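Local coordinates for protein phospholyase (Arthrobacter aurescens, PDB 5G4I) that binds pyridoxal 5'-phosphate and acts as an ethanolamine-phosphate phospho-lyase built on the scaffold of a class III transaminase, at residues K55-G60 with D393-G398; F257-S262 with K412-L417. One frame throughout, in Å; residues are numbered along the deposited sequence.

Contact 1 (K55-G60 with D393-G398); sequences KVYLDG and DMRERG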
ATOM      1  N   LYS A  55      32.005   3.428  10.193  1.00 17.44           N
ATOM      2  CA  LYS A  55      31.689   3.130  11.634  1.00 18.40           C
ATOM      3  C   LYS A  55      30.631   2.027  11.684  1.00 16.71           C
ATOM      4  O   LYS A  55      29.618   2.048  10.846  1.00 17.78           O
ATOM      5  CB  LYS A  55      31.190   4.361  12.365  1.00 20.27           C
ATOM      6  CG  LYS A  55      30.888   4.224  13.851  1.00 23.97           C
ATOM      7  CD  LYS A  55      30.731   5.615  14.490  1.00 27.98           C
ATOM      8  CE  LYS A  55      30.119   5.605  15.927  1.00 32.47           C
ATOM      9  NZ  LYS A  55      31.020   4.919  16.830  1.00 32.40           N
ATOM     10  N   VAL A  56      30.805   1.096  12.598  1.00 15.80           N
ATOM     11  CA  VAL A  56      29.895  -0.058  12.804  1.00 15.12           C
ATOM     12  C   VAL A  56      29.004   0.153  14.019  1.00 16.58           C
ATOM     13  O   VAL A  56      29.450   0.594  15.106  1.00 17.70           O
ATOM     14  CB  VAL A  56      30.700  -1.373  12.912  1.00 16.39           C
ATOM     15  CG1 VAL A  56      29.766  -2.558  13.200  1.00 19.32           C
ATOM     16  CG2 VAL A  56      31.481  -1.621  11.670  1.00 18.75           C
ATOM     17  N   TYR A  57      27.705  -0.207  13.870  1.00 14.55           N
ATOM     18  CA  TYR A  57      26.758  -0.048  14.940  1.00 13.82           C
ATOM     19  C   TYR A  57      25.977  -1.384  15.209  1.00 12.42           C
ATOM     20  O   TYR A  57      25.691  -2.132  14.242  1.00 13.84           O
ATOM     21  CB  TYR A  57      25.675   1.029  14.628  1.00 14.17           C
ATOM     22  CG  TYR A  57      26.194   2.400  14.231  1.00 13.20           C
ATOM     23  CD1 TYR A  57      26.653   2.601  12.943  1.00 15.05           C
ATOM     24  CD2 TYR A  57      26.228   3.405  15.118  1.00 15.17           C
ATOM     25  CE1 TYR A  57      27.154   3.844  12.548  1.00 15.78           C
ATOM     26  CE2 TYR A  57      26.667   4.704  14.742  1.00 15.62           C
ATOM     27  CZ  TYR A  57      27.217   4.837  13.494  1.00 16.65           C
ATOM     28  OH  TYR A  57      27.669   6.098  13.113  1.00 18.34           O
ATOM     29  N   LEU A  58      25.643  -1.554  16.476  1.00 12.63           N
ATOM     30  CA  LEU A  58      24.706  -2.605  16.934  1.00 12.15           C
ATOM     31  C   LEU A  58      23.280  -2.024  16.781  1.00 11.35           C
ATOM     32  O   LEU A  58      22.963  -0.990  17.320  1.00 12.67           O
ATOM     33  CB  LEU A  58      24.981  -2.993  18.386  1.00 12.47           C
ATOM     34  CG  LEU A  58      24.035  -4.073  18.996  1.00 13.24           C
ATOM     35  CD1 LEU A  58      24.069  -5.354  18.244  1.00 12.87           C
ATOM     36  CD2 LEU A  58      24.363  -4.287  20.483  1.00 14.46           C
ATOM     37  N   ASP A  59      22.406  -2.762  16.014  1.00 11.35           N
ATOM     38  CA  ASP A  59      21.006  -2.368  15.817  1.00 11.48           C
ATOM     39  C   ASP A  59      20.127  -2.742  16.994  1.00 10.93           C
ATOM     40  O   ASP A  59      19.790  -3.935  17.120  1.00 12.67           O
ATOM     41  CB  ASP A  59      20.474  -2.976  14.499  1.00 11.26           C
ATOM     42  CG  ASP A  59      19.124  -2.398  14.049  1.00 12.04           C
ATOM     43  OD1 ASP A  59      18.446  -1.751  14.884  1.00 11.92           O
ATOM     44  OD2 ASP A  59      18.820  -2.630  12.854  1.00 12.26           O
ATOM     45  N   GLY A  60      19.803  -1.793  17.883  1.00 11.89           N
ATOM     46  CA  GLY A  60      18.789  -1.981  18.939  1.00 10.80           C
ATOM     47  C   GLY A  60      17.404  -1.418  18.708  1.00 12.48           C
ATOM     48  O   GLY A  60      16.644  -1.168  19.668  1.00 13.79           O
ATOM     49  N   ASP A 393      24.305   9.782  22.830  1.00 14.87           N
ATOM     50  CA  ASP A 393      25.468   9.163  23.432  1.00 15.44           C
ATOM     51  C   ASP A 393      25.639   7.650  23.057  1.00 14.72           C
ATOM     52  O   ASP A 393      26.693   7.134  22.718  1.00 16.38           O
ATOM     53  CB  ASP A 393      25.476   9.347  24.972  1.00 17.93           C
ATOM     54  CG  ASP A 393      26.763   8.837  25.601  1.00 21.14           C
ATOM     55  OD1 ASP A 393      27.824   9.367  25.264  1.00 25.55           O
ATOM     56  OD2 ASP A 393      26.720   7.935  26.364  1.00 25.67           O
ATOM     57  N   MET A 394      24.494   6.954  23.060  1.00 15.51           N
ATOM     58  CA  MET A 394      24.500   5.548  22.673  1.00 15.83           C
ATOM     59  C   MET A 394      24.921   5.376  21.209  1.00 15.32           C
ATOM     60  O   MET A 394      25.688   4.503  20.860  1.00 14.97           O
ATOM     61  CB  MET A 394      23.082   4.978  22.931  1.00 14.43           C
ATOM     62  CG  MET A 394      22.832   4.694  24.415  1.00 14.08           C
ATOM     63  SD  MET A 394      23.772   3.267  25.118  1.00 15.89           S
ATOM     64  CE  MET A 394      22.755   1.867  24.567  1.00 15.94           C
ATOM     65  N   ARG A 395      24.451   6.280  20.302  1.00 14.57           N
ATOM     66  CA  ARG A 395      24.968   6.291  18.921  1.00 15.35           C
ATOM     67  C   ARG A 395      26.499   6.419  18.859  1.00 14.50           C
ATOM     68  O   ARG A 395      27.162   5.718  18.147  1.00 15.60           O
ATOM     69  CB  ARG A 395      24.264   7.383  18.055  1.00 16.95           C
ATOM     70  CG  ARG A 395      24.789   7.561  16.653  1.00 18.58           C
ATOM     71  CD  ARG A 395      24.391   8.863  15.919  1.00 18.55           C
ATOM     72  NE  ARG A 395      24.554  10.031  16.803  1.00 20.48           N
ATOM     73  CZ  ARG A 395      25.755  10.565  17.135  1.00 20.35           C
ATOM     74  NH1 ARG A 395      26.901  10.105  16.642  1.00 20.21           N
ATOM     75  NH2 ARG A 395      25.780  11.604  17.932  1.00 20.69           N
ATOM     76  N   GLU A 396      27.019   7.429  19.635  1.00 16.45           N
ATOM     77  CA  GLU A 396      28.483   7.589  19.672  1.00 19.01           C
ATOM     78  C   GLU A 396      29.235   6.334  20.136  1.00 17.41           C
ATOM     79  O   GLU A 396      30.268   5.988  19.589  1.00 18.30           O
ATOM     80  CB  GLU A 396      28.892   8.821  20.535  1.00 21.13           C
ATOM     81  CG  GLU A 396      28.622  10.133  19.824  1.00 26.77           C
ATOM     82  CD  GLU A 396      29.657  10.500  18.713  1.00 37.81           C
ATOM     83  OE1 GLU A 396      30.864  10.067  18.730  1.00 47.87           O
ATOM     84  OE2 GLU A 396      29.274  11.224  17.778  1.00 46.63           O
ATOM     85  N   ARG A 397      28.580   5.603  21.041  1.00 15.02           N
ATOM     86  CA  ARG A 397      29.074   4.315  21.558  1.00 15.74           C
ATOM     87  C   ARG A 397      28.855   3.107  20.634  1.00 17.44           C
ATOM     88  O   ARG A 397      29.288   2.002  20.906  1.00 20.37           O
ATOM     89  CB  ARG A 397      28.445   4.033  22.952  1.00 15.99           C
ATOM     90  CG  ARG A 397      28.855   5.008  24.106  1.00 16.37           C
ATOM     91  CD  ARG A 397      28.013   4.826  25.338  1.00 17.11           C
ATOM     92  NE  ARG A 397      28.489   5.635  26.483  1.00 18.72           N
ATOM     93  CZ  ARG A 397      29.540   5.316  27.247  1.00 21.92           C
ATOM     94  NH1 ARG A 397      30.189   4.173  27.108  1.00 22.07           N
ATOM     95  NH2 ARG A 397      29.902   6.168  28.212  1.00 22.80           N
ATOM     96  N   GLY A 398      28.217   3.340  19.494  1.00 15.28           N
ATOM     97  CA  GLY A 398      28.004   2.286  18.523  1.00 15.24           C
ATOM     98  C   GLY A 398      26.677   1.516  18.700  1.00 13.50           C
ATOM     99  O   GLY A 398      26.655   0.349  18.283  1.00 14.43           O
TER
HETATM  100  O   HOH W   1      27.920   8.410  14.659  1.00 26.46           O
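Leu58 and Gly398 form the tight part of this contact: Leu58 N reaches Gly398 O at 2.8 Å in a nearly straight hydrogen bond (172° at the hydrogen), and Tyr57 CA adds a C-H...O contact to the same oxygen. Gly398 ends helix 384-396 in a Schellman motif just before strand 399-404, the parallel neighbour of strand 56-59. The positive phi of Gly398 (91°) would press a side chain against the preceding carbonyl, so glycine suits the turn. Tyr57 lies alongside Arg395, pointing the same way; its CE2 sits 3.9 Å from Arg395 CG, and Arg395 O lies at the ring edge. Tyr57 OH is hydrogen-bonded to Asp51 and accepts a hydrogen bond from a water that in turn accepts one from Arg395 NH1. Toward solvent the packing gives way to long polar chains. Arg395 NH1 forms a salt bridge with Glu396 OE2 (2.9 Å), met from above the carboxylate plane, while its NH2 pairs with Glu392. Lys55, bent only at its last torsion, hydrogen-bonds through NZ to Glu396 O at 3.1 Å, 40° out of the carbonyl plane. A lysine ammonium beside carbonyls of the last helical turn would probably be stabilised by the negative end of the helix dipole.

Contact 2 (F257-S262 with K412-L417); sequences FGRTGS and KMRPPL. With PO4 (phosphate ion), chain D.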
ATOM      1  N   PHE A 257       4.507 -11.511  15.029  1.00  9.51           N
ATOM      2  CA  PHE A 257       5.647 -12.339  14.542  1.00  9.48           C
ATOM      3  C   PHE A 257       6.583 -12.726  15.694  1.00  9.27           C
ATOM      4  O   PHE A 257       7.817 -12.904  15.536  1.00 10.07           O
ATOM      5  CB  PHE A 257       6.344 -11.773  13.329  1.00 10.59           C
ATOM      6  CG  PHE A 257       5.451 -11.765  12.088  1.00 10.33           C
ATOM      7  CD1 PHE A 257       4.470 -10.732  11.857  1.00  9.91           C
ATOM      8  CD2 PHE A 257       5.495 -12.830  11.184  1.00 10.82           C
ATOM      9  CE1 PHE A 257       3.588 -10.844  10.781  1.00 11.76           C
ATOM     10  CE2 PHE A 257       4.606 -12.920  10.114  1.00 11.55           C
ATOM     11  CZ  PHE A 257       3.650 -11.921   9.939  1.00 11.89           C
ATOM     12  N   GLY A 258       6.038 -12.935  16.892  1.00  8.57           N
ATOM     13  CA  GLY A 258       6.836 -13.439  18.041  1.00  9.81           C
ATOM     14  C   GLY A 258       7.713 -12.467  18.741  1.00  8.80           C
ATOM     15  O   GLY A 258       8.446 -12.797  19.730  1.00 10.39           O
ATOM     16  N   ARG A 259       7.511 -11.177  18.456  1.00 10.04           N
ATOM     17  CA  ARG A 259       8.221 -10.063  19.169  1.00 11.21           C
ATOM     18  C   ARG A 259       8.119 -10.129  20.693  1.00 11.36           C
ATOM     19  O   ARG A 259       9.080  -9.805  21.401  1.00 10.63           O
ATOM     20  CB  ARG A 259       7.703  -8.738  18.647  1.00 11.69           C
ATOM     21  CG  ARG A 259       8.144  -7.430  19.378  1.00 13.05           C
ATOM     22  CD  ARG A 259       9.613  -7.173  19.242  1.00 12.50           C
ATOM     23  NE  ARG A 259      10.085  -7.112  17.869  1.00 12.35           N
ATOM     24  CZ  ARG A 259      11.392  -6.895  17.597  1.00 12.12           C
ATOM     25  NH1 ARG A 259      12.262  -6.828  18.603  1.00 12.00           N
ATOM     26  NH2 ARG A 259      11.847  -6.941  16.345  1.00 12.82           N
ATOM     27  N   THR A 260       6.944 -10.477  21.200  1.00  9.46           N
ATOM     28  CA  THR A 260       6.713 -10.523  22.659  1.00 11.25           C
ATOM     29  C   THR A 260       7.268 -11.799  23.318  1.00 11.65           C
ATOM     30  O   THR A 260       7.276 -11.829  24.577  1.00 11.65           O
ATOM     31  CB  THR A 260       5.189 -10.467  23.048  1.00 11.78           C
ATOM     32  OG1 THR A 260       4.527 -11.625  22.610  1.00 12.13           O
ATOM     33  CG2 THR A 260       4.479  -9.201  22.498  1.00 13.26           C
ATOM     34  N   GLY A 261       7.732 -12.789  22.545  1.00 10.58           N
ATOM     35  CA  GLY A 261       8.330 -14.039  23.130  1.00 11.60           C
ATOM     36  C   GLY A 261       7.266 -15.034  23.633  1.00 10.87           C
ATOM     37  O   GLY A 261       7.404 -16.239  23.316  1.00 13.78           O
ATOM     38  N   SER A 262       6.229 -14.558  24.369  1.00 12.59           N
ATOM     39  CA  SER A 262       5.286 -15.441  25.021  1.00 14.11           C
ATOM     40  C   SER A 262       4.181 -15.946  24.146  1.00 18.03           C
ATOM     41  O   SER A 262       3.401 -16.808  24.591  1.00 17.89           O
ATOM     42  CB  SER A 262       4.742 -14.764  26.276  1.00 16.37           C
ATOM     43  OG  SER A 262       4.177 -13.481  26.027  1.00 18.04           O
ATOM     44  N   LYS A 412      13.487   3.274  24.059  1.00 22.23           N
ATOM     45  CA  LYS A 412      12.911   2.116  23.382  1.00 27.55           C
ATOM     46  C   LYS A 412      13.961   1.271  22.710  1.00 32.28           C
ATOM     47  O   LYS A 412      14.764   1.796  21.902  1.00 32.98           O
ATOM     48  CB  LYS A 412      12.035   2.571  22.316  1.00 28.49           C
ATOM     49  CG  LYS A 412      11.345   1.487  21.534  1.00 36.90           C
ATOM     50  CD  LYS A 412      11.225   1.897  20.091  1.00 34.69           C
ATOM     51  CE  LYS A 412       9.886   2.369  19.650  1.00 38.94           C
ATOM     52  NZ  LYS A 412       9.747   2.320  18.183  1.00 34.73           N
ATOM     53  N   MET A 413      13.820  -0.045  22.920  1.00 22.66           N
ATOM     54  CA  MET A 413      14.805  -1.002  22.328  1.00 20.37           C
ATOM     55  C   MET A 413      14.078  -2.198  21.789  1.00 18.51           C
ATOM     56  O   MET A 413      13.217  -2.775  22.516  1.00 17.65           O
ATOM     57  CB  MET A 413      15.650  -1.410  23.413  1.00 20.83           C
ATOM     58  CG  MET A 413      16.544  -0.230  23.781  1.00 27.71           C
ATOM     59  SD  MET A 413      17.280  -0.045  25.358  1.00 27.91           S
ATOM     60  CE  MET A 413      16.913  -1.072  26.752  1.00 17.77           C
ATOM     61  N   ARG A 414      14.336  -2.454  20.521  1.00 14.20           N
ATOM     62  CA  ARG A 414      13.466  -3.313  19.697  1.00 15.71           C
ATOM     63  C   ARG A 414      14.330  -3.749  18.543  1.00 13.69           C
ATOM     64  O   ARG A 414      14.104  -3.379  17.419  1.00 15.69           O
ATOM     65  CB  ARG A 414      12.173  -2.521  19.247  1.00 16.73           C
ATOM     66  CG  ARG A 414      11.175  -3.291  18.297  1.00 16.02           C
ATOM     67  CD  ARG A 414      10.203  -2.374  17.498  1.00 19.04           C
ATOM     68  NE  ARG A 414      11.048  -1.586  16.586  1.00 16.30           N
ATOM     69  CZ  ARG A 414      10.594  -0.526  15.882  1.00 15.87           C
ATOM     70  NH1 ARG A 414       9.254  -0.310  15.739  1.00 18.04           N
ATOM     71  NH2 ARG A 414      11.356   0.199  15.085  1.00 18.83           N
ATOM     72  N   PRO A 415      15.259  -4.699  18.816  1.00 11.31           N
ATOM     73  CA  PRO A 415      16.229  -5.121  17.747  1.00 11.11           C
ATOM     74  C   PRO A 415      15.696  -6.132  16.753  1.00 10.20           C
ATOM     75  O   PRO A 415      14.617  -6.747  17.077  1.00 10.85           O
ATOM     76  CB  PRO A 415      17.359  -5.749  18.582  1.00 11.35           C
ATOM     77  CG  PRO A 415      16.662  -6.300  19.805  1.00 13.38           C
ATOM     78  CD  PRO A 415      15.609  -5.282  20.140  1.00 11.74           C
ATOM     79  N   PRO A 416      16.331  -6.409  15.634  1.00 10.69           N
ATOM     80  CA  PRO A 416      16.042  -7.617  14.829  1.00 11.03           C
ATOM     81  C   PRO A 416      15.909  -8.854  15.737  1.00 11.14           C
ATOM     82  O   PRO A 416      16.590  -8.958  16.781  1.00 10.96           O
ATOM     83  CB  PRO A 416      17.232  -7.701  13.847  1.00 11.54           C
ATOM     84  CG  PRO A 416      17.647  -6.213  13.741  1.00 12.44           C
ATOM     85  CD  PRO A 416      17.521  -5.653  15.124  1.00 11.61           C
ATOM     86  N   LEU A 417      15.009  -9.795  15.389  1.00 10.89           N
ATOM     87  CA  LEU A 417      14.730 -10.987  16.271  1.00 10.46           C
ATOM     88  C   LEU A 417      15.867 -12.022  16.257  1.00 10.96           C
ATOM     89  O   LEU A 417      15.778 -13.054  16.951  1.00 14.00           O
ATOM     90  CB  LEU A 417      13.349 -11.624  15.950  1.00 11.35           C
ATOM     91  CG  LEU A 417      12.557 -11.907  17.244  1.00 11.01           C
ATOM     92  CD1 LEU A 417      11.975 -10.672  17.866  1.00 13.20           C
ATOM     93  CD2 LEU A 417      11.430 -12.939  16.999  1.00 12.58           C
TER
HETATM   94  P   PO4 D1442       8.825   2.828  14.000  1.00 28.35           P
HETATM   95  O1  PO4 D1442       8.048   1.993  14.837  1.00 29.41           O
HETATM   96  O2  PO4 D1442       9.966   2.149  13.245  1.00 33.92           O
HETATM   97  O3  PO4 D1442       9.665   3.415  15.128  1.00 43.89           O
HETATM   98  O4  PO4 D1442       8.151   3.886  13.166  1.00 36.71           O
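Phe257 O and Gly258 O both lie against one methyl of Leu417, CD2, at 3.9 Å from Phe257 O and 4.0 Å from Gly258 O. Gly258, at a positive phi of 77°, passes this methyl with no side chain. Arg259 gives most of this segment's share of the contact. Its chain, bent at chi2 (66°) and chi3 (56°), lays the guanidinium between two aliphatic groups: Leu417 CD1 stands 3.8 Å above the centre of one face, and Arg414 CG 3.6 Å above the other. NH1 and NH2 both donate hydrogen bonds to Pro415 O, at 2.8 Å from NH1 and 2.9 Å from NH2, each bent because the two share one acceptor; NH1 also serves Leu367 O. In this fold type I enzyme the 412-417 segment leaves strand 410-413 beside the cofactor pocket. There Arg414 crosses Arg259 at about a right angle and donates hydrogen bonds to a phosphate ion, probably from the crystallisation liquor, NH1 to O1 (2.8 Å) and NH2 to O2 (3.0 Å); Tyr61, Gln254 and Arg90 of the second subunit also bond to it. An alanine at Arg259 would probably leave Pro415 O without these two donors and open a gap between Leu417 and Arg414. Beyond Arg259, Gly261 N bonds to Gly258 O, closing a type I turn that carries the arginine.

Overall arrangement
The centre of contact 1 lies about 23 Å from that of the chain, and the contact is partly open to solvent; the centre of contact 2 lies about 10 Å from that of the chain, and its touching residues are all buried. Both reach the same mixed sheet, in which strand 399-404 lies between strands 56-59 and 410-413. They also touch directly: Gly60 O probably accepts a hydrogen bond from Arg414 N, and Asp59 O packs on Pro415 and Pro416. Their chemistry follows their place. Contact 1 joins a strand to a helix end through a backbone bond, with charged chains at its outer side. Contact 2 instead buries a positive charge between aliphatic groups, close to the cofactor pocket.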